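Local coordinates for protein eukaryotic translation initiation factor 4E type 5 (Leishmania major, PDB 7KCJ) that probably binds the 7-methylguanosine cap of messenger RNA as a translation initiation factor of the eIF4E family, at residues L139-R144 / I153-W158. Sequence-based numbering, arbitrary orientation.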
ATOM      1  N   LEU A 139      -0.279   4.371  -0.615  1.00 32.77           N
ATOM      2  CA  LEU A 139       0.092   3.022  -0.268  1.00 34.55           C
ATOM      3  C   LEU A 139      -1.084   2.129  -0.648  1.00 35.45           C
ATOM      4  O   LEU A 139      -2.208   2.406  -0.245  1.00 35.53           O
ATOM      5  CB  LEU A 139       0.332   2.968   1.238  1.00 35.53           C
ATOM      6  CG  LEU A 139       1.132   1.819   1.794  1.00 39.13           C
ATOM      7  CD1 LEU A 139       2.527   1.790   1.219  1.00 40.42           C
ATOM      8  CD2 LEU A 139       1.243   1.990   3.296  1.00 40.54           C
ATOM      9  N   ARG A 140      -0.843   1.089  -1.461  1.00 35.74           N
ATOM     10  CA  ARG A 140      -1.889   0.175  -1.892  1.00 36.06           C
ATOM     11  C   ARG A 140      -1.507  -1.237  -1.475  1.00 36.14           C
ATOM     12  O   ARG A 140      -0.422  -1.695  -1.784  1.00 36.26           O
ATOM     13  CB  ARG A 140      -2.098   0.263  -3.407  1.00 37.25           C
ATOM     14  CG  ARG A 140      -2.063   1.693  -3.943  1.00 40.69           C
ATOM     15  CD  ARG A 140      -3.109   1.940  -4.986  1.00 45.31           C
ATOM     16  NE  ARG A 140      -2.788   1.273  -6.239  1.00 48.67           N
ATOM     17  CZ  ARG A 140      -3.670   1.009  -7.198  1.00 53.52           C
ATOM     18  NH1 ARG A 140      -4.948   1.334  -7.041  1.00 52.76           N
ATOM     19  NH2 ARG A 140      -3.282   0.419  -8.322  1.00 55.72           N
ATOM     20  N   ILE A 141      -2.365  -1.910  -0.725  1.00 35.84           N
ATOM     21  CA  ILE A 141      -2.100  -3.265  -0.247  1.00 36.57           C
ATOM     22  C   ILE A 141      -3.035  -4.254  -0.931  1.00 36.57           C
ATOM     23  O   ILE A 141      -4.247  -4.075  -0.877  1.00 36.44           O
ATOM     24  CB  ILE A 141      -2.162  -3.336   1.285  1.00 37.68           C
ATOM     25  CG1 ILE A 141      -1.342  -2.224   1.937  1.00 38.70           C
ATOM     26  CG2 ILE A 141      -1.698  -4.671   1.776  1.00 39.25           C
ATOM     27  CD1 ILE A 141      -1.574  -2.156   3.476  1.00 39.94           C
ATOM     28  N   ALA A 142      -2.476  -5.210  -1.685  1.00 36.08           N
ATOM     29  CA  ALA A 142      -3.274  -6.178  -2.426  1.00 36.39           C
ATOM     30  C   ALA A 142      -3.093  -7.605  -1.948  1.00 36.85           C
ATOM     31  O   ALA A 142      -1.972  -8.117  -1.979  1.00 38.05           O
ATOM     32  CB  ALA A 142      -2.944  -6.101  -3.901  1.00 36.03           C
ATOM     33  N   ALA A 143      -4.188  -8.278  -1.579  1.00 35.52           N
ATOM     34  CA  ALA A 143      -4.112  -9.693  -1.189  1.00 34.96           C
ATOM     35  C   ALA A 143      -3.843 -10.523  -2.447  1.00 34.92           C
ATOM     36  O   ALA A 143      -4.601 -10.430  -3.424  1.00 34.05           O
ATOM     37  CB  ALA A 143      -5.435 -10.143  -0.582  1.00 34.36           C
ATOM     38  N   ARG A 144      -2.779 -11.338  -2.433  1.00 35.11           N
ATOM     39  CA  ARG A 144      -2.466 -12.192  -3.574  1.00 36.21           C
ATOM     40  C   ARG A 144      -2.243 -13.674  -3.153  1.00 36.49           C
ATOM     41  O   ARG A 144      -1.160 -14.221  -3.399  1.00 36.49           O
ATOM     42  CB  ARG A 144      -1.230 -11.643  -4.306  1.00 39.34           C
ATOM     43  CG  ARG A 144      -1.438 -10.243  -4.875  1.00 45.58           C
ATOM     44  CD  ARG A 144      -0.750 -10.063  -6.209  1.00 51.97           C
ATOM     45  NE  ARG A 144      -1.703  -9.686  -7.250  1.00 58.25           N
ATOM     46  CZ  ARG A 144      -1.969 -10.420  -8.328  1.00 63.02           C
ATOM     47  NH1 ARG A 144      -1.351 -11.581  -8.518  1.00 63.41           N
ATOM     48  NH2 ARG A 144      -2.859 -10.002  -9.220  1.00 63.86           N
ATOM     49  N   ILE A 153       0.988 -11.287   0.063  1.00 33.76           N
ATOM     50  CA  ILE A 153       0.435  -9.962  -0.206  1.00 34.22           C
ATOM     51  C   ILE A 153       1.440  -9.116  -1.016  1.00 34.74           C
ATOM     52  O   ILE A 153       2.629  -9.422  -1.072  1.00 34.52           O
ATOM     53  CB  ILE A 153      -0.023  -9.217   1.083  1.00 34.86           C
ATOM     54  CG1 ILE A 153       1.178  -8.817   1.979  1.00 36.23           C
ATOM     55  CG2 ILE A 153      -1.038 -10.030   1.862  1.00 35.30           C
ATOM     56  CD1 ILE A 153       0.801  -8.074   3.254  1.00 37.17           C
ATOM     57  N   ARG A 154       0.947  -8.048  -1.657  1.00 35.46           N
ATOM     58  CA  ARG A 154       1.810  -7.100  -2.356  1.00 36.02           C
ATOM     59  C   ARG A 154       1.542  -5.705  -1.858  1.00 36.23           C
ATOM     60  O   ARG A 154       0.391  -5.292  -1.826  1.00 36.85           O
ATOM     61  CB  ARG A 154       1.604  -7.127  -3.874  1.00 37.61           C
ATOM     62  CG  ARG A 154       2.615  -6.204  -4.580  1.00 43.21           C
ATOM     63  CD  ARG A 154       2.313  -5.970  -6.036  1.00 49.65           C
ATOM     64  NE  ARG A 154       2.217  -7.190  -6.819  1.00 56.25           N
ATOM     65  CZ  ARG A 154       1.787  -7.232  -8.079  1.00 61.28           C
ATOM     66  NH1 ARG A 154       1.381  -6.121  -8.690  1.00 61.39           N
ATOM     67  NH2 ARG A 154       1.727  -8.391  -8.727  1.00 62.05           N
ATOM     68  N   VAL A 155       2.583  -4.975  -1.497  1.00 36.02           N
ATOM     69  CA  VAL A 155       2.453  -3.589  -1.093  1.00 36.79           C
ATOM     70  C   VAL A 155       3.024  -2.737  -2.222  1.00 36.41           C
ATOM     71  O   VAL A 155       4.131  -2.990  -2.705  1.00 36.54           O
ATOM     72  CB  VAL A 155       3.138  -3.293   0.256  1.00 38.35           C
ATOM     73  CG1 VAL A 155       2.888  -1.838   0.676  1.00 39.25           C
ATOM     74  CG2 VAL A 155       2.653  -4.246   1.340  1.00 38.70           C
ATOM     75  N   GLU A 156       2.245  -1.787  -2.704  1.00 36.08           N
ATOM     76  CA  GLU A 156       2.638  -0.890  -3.787  1.00 36.32           C
ATOM     77  C   GLU A 156       2.733   0.520  -3.203  1.00 36.33           C
ATOM     78  O   GLU A 156       1.752   1.024  -2.657  1.00 36.29           O
ATOM     79  CB  GLU A 156       1.586  -0.942  -4.909  1.00 38.97           C
ATOM     80  CG  GLU A 156       1.795   0.059  -6.043  1.00 46.79           C
ATOM     81  CD  GLU A 156       0.745  -0.008  -7.138  1.00 56.84           C
ATOM     82  OE1 GLU A 156       1.037   0.413  -8.277  1.00 57.71           O
ATOM     83  OE2 GLU A 156      -0.378  -0.488  -6.850  1.00 62.78           O
ATOM     84  N   VAL A 157       3.901   1.149  -3.307  1.00 36.32           N
ATOM     85  CA  VAL A 157       4.119   2.500  -2.778  1.00 37.04           C
ATOM     86  C   VAL A 157       4.282   3.485  -3.925  1.00 37.22           C
ATOM     87  O   VAL A 157       5.143   3.264  -4.767  1.00 36.91           O
ATOM     88  CB  VAL A 157       5.404   2.540  -1.900  1.00 37.92           C
ATOM     89  CG1 VAL A 157       5.518   3.879  -1.174  1.00 38.45           C
ATOM     90  CG2 VAL A 157       5.462   1.367  -0.911  1.00 38.01           C
ATOM     91  N   TRP A 158       3.508   4.582  -3.957  1.00 37.62           N
ATOM     92  CA  TRP A 158       3.639   5.603  -5.008  1.00 37.89           C
ATOM     93  C   TRP A 158       4.418   6.778  -4.481  1.00 37.96           C
ATOM     94  O   TRP A 158       4.044   7.357  -3.463  1.00 37.99           O
ATOM     95  CB  TRP A 158       2.280   6.095  -5.537  1.00 38.28           C
ATOM     96  CG  TRP A 158       1.445   5.072  -6.267  1.00 39.63           C
ATOM     97  CD1 TRP A 158       1.783   3.782  -6.570  1.00 40.75           C
ATOM     98  CD2 TRP A 158       0.113   5.266  -6.766  1.00 39.96           C
ATOM     99  NE1 TRP A 158       0.741   3.163  -7.221  1.00 41.25           N
ATOM    100  CE2 TRP A 158      -0.294   4.054  -7.359  1.00 40.89           C
ATOM    101  CE3 TRP A 158      -0.773   6.352  -6.785  1.00 41.07           C
ATOM    102  CZ2 TRP A 158      -1.563   3.885  -7.915  1.00 41.44           C
ATOM    103  CZ3 TRP A 158      -2.014   6.189  -7.386  1.00 42.12           C
ATOM    104  CH2 TRP A 158      -2.389   4.968  -7.950  1.00 41.83           C
TER
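Arg140 and Glu156 lie side by side and form a salt bridge, NE of Arg140 donating to OE2 of Glu156 at 3.0 Å. NE comes from above the carboxylate plane, and NH2 adds a weak second bond. Bends at chi2 (-139°) and chi3 (-72°) place Arg140 CD and NE against Trp158, whose CZ2 lies over one guanidinium face toward its rim, 3.3 Å from Arg140 NE, the two groups crossing obliquely. OE2 of Glu156 is thus held by Arg140, while OE1 takes a nearly straight 3.0 Å bond from Trp158 NE1 and a second salt bridge, from Arg98. Beneath this cluster the strands make an antiparallel hairpin in the middle of the curved eIF4E sheet, with Arg140-Glu156 and Ala142-Arg154 as hydrogen-bonded pairs. Leu139-Val157, Ile141-Val155 and Ala143-Ile153 are the non-hydrogen-bonded pairs, and their side chains form the apolar opposite face: Leu139 CD1 touches both Val155 CG1 and Val157 CG2 at 3.7 Å, and helix 108-121 packs on all three residues. Nearer the turn, Arg144 and Arg154 run alongside each other despite like charge, Arg144 NE 4.0 Å from Arg154 NH2, their guanidinium planes 24° apart. Arg154 NE is held by Asn102, and Tyr90 and Phe193 pack against the Trp158 ring.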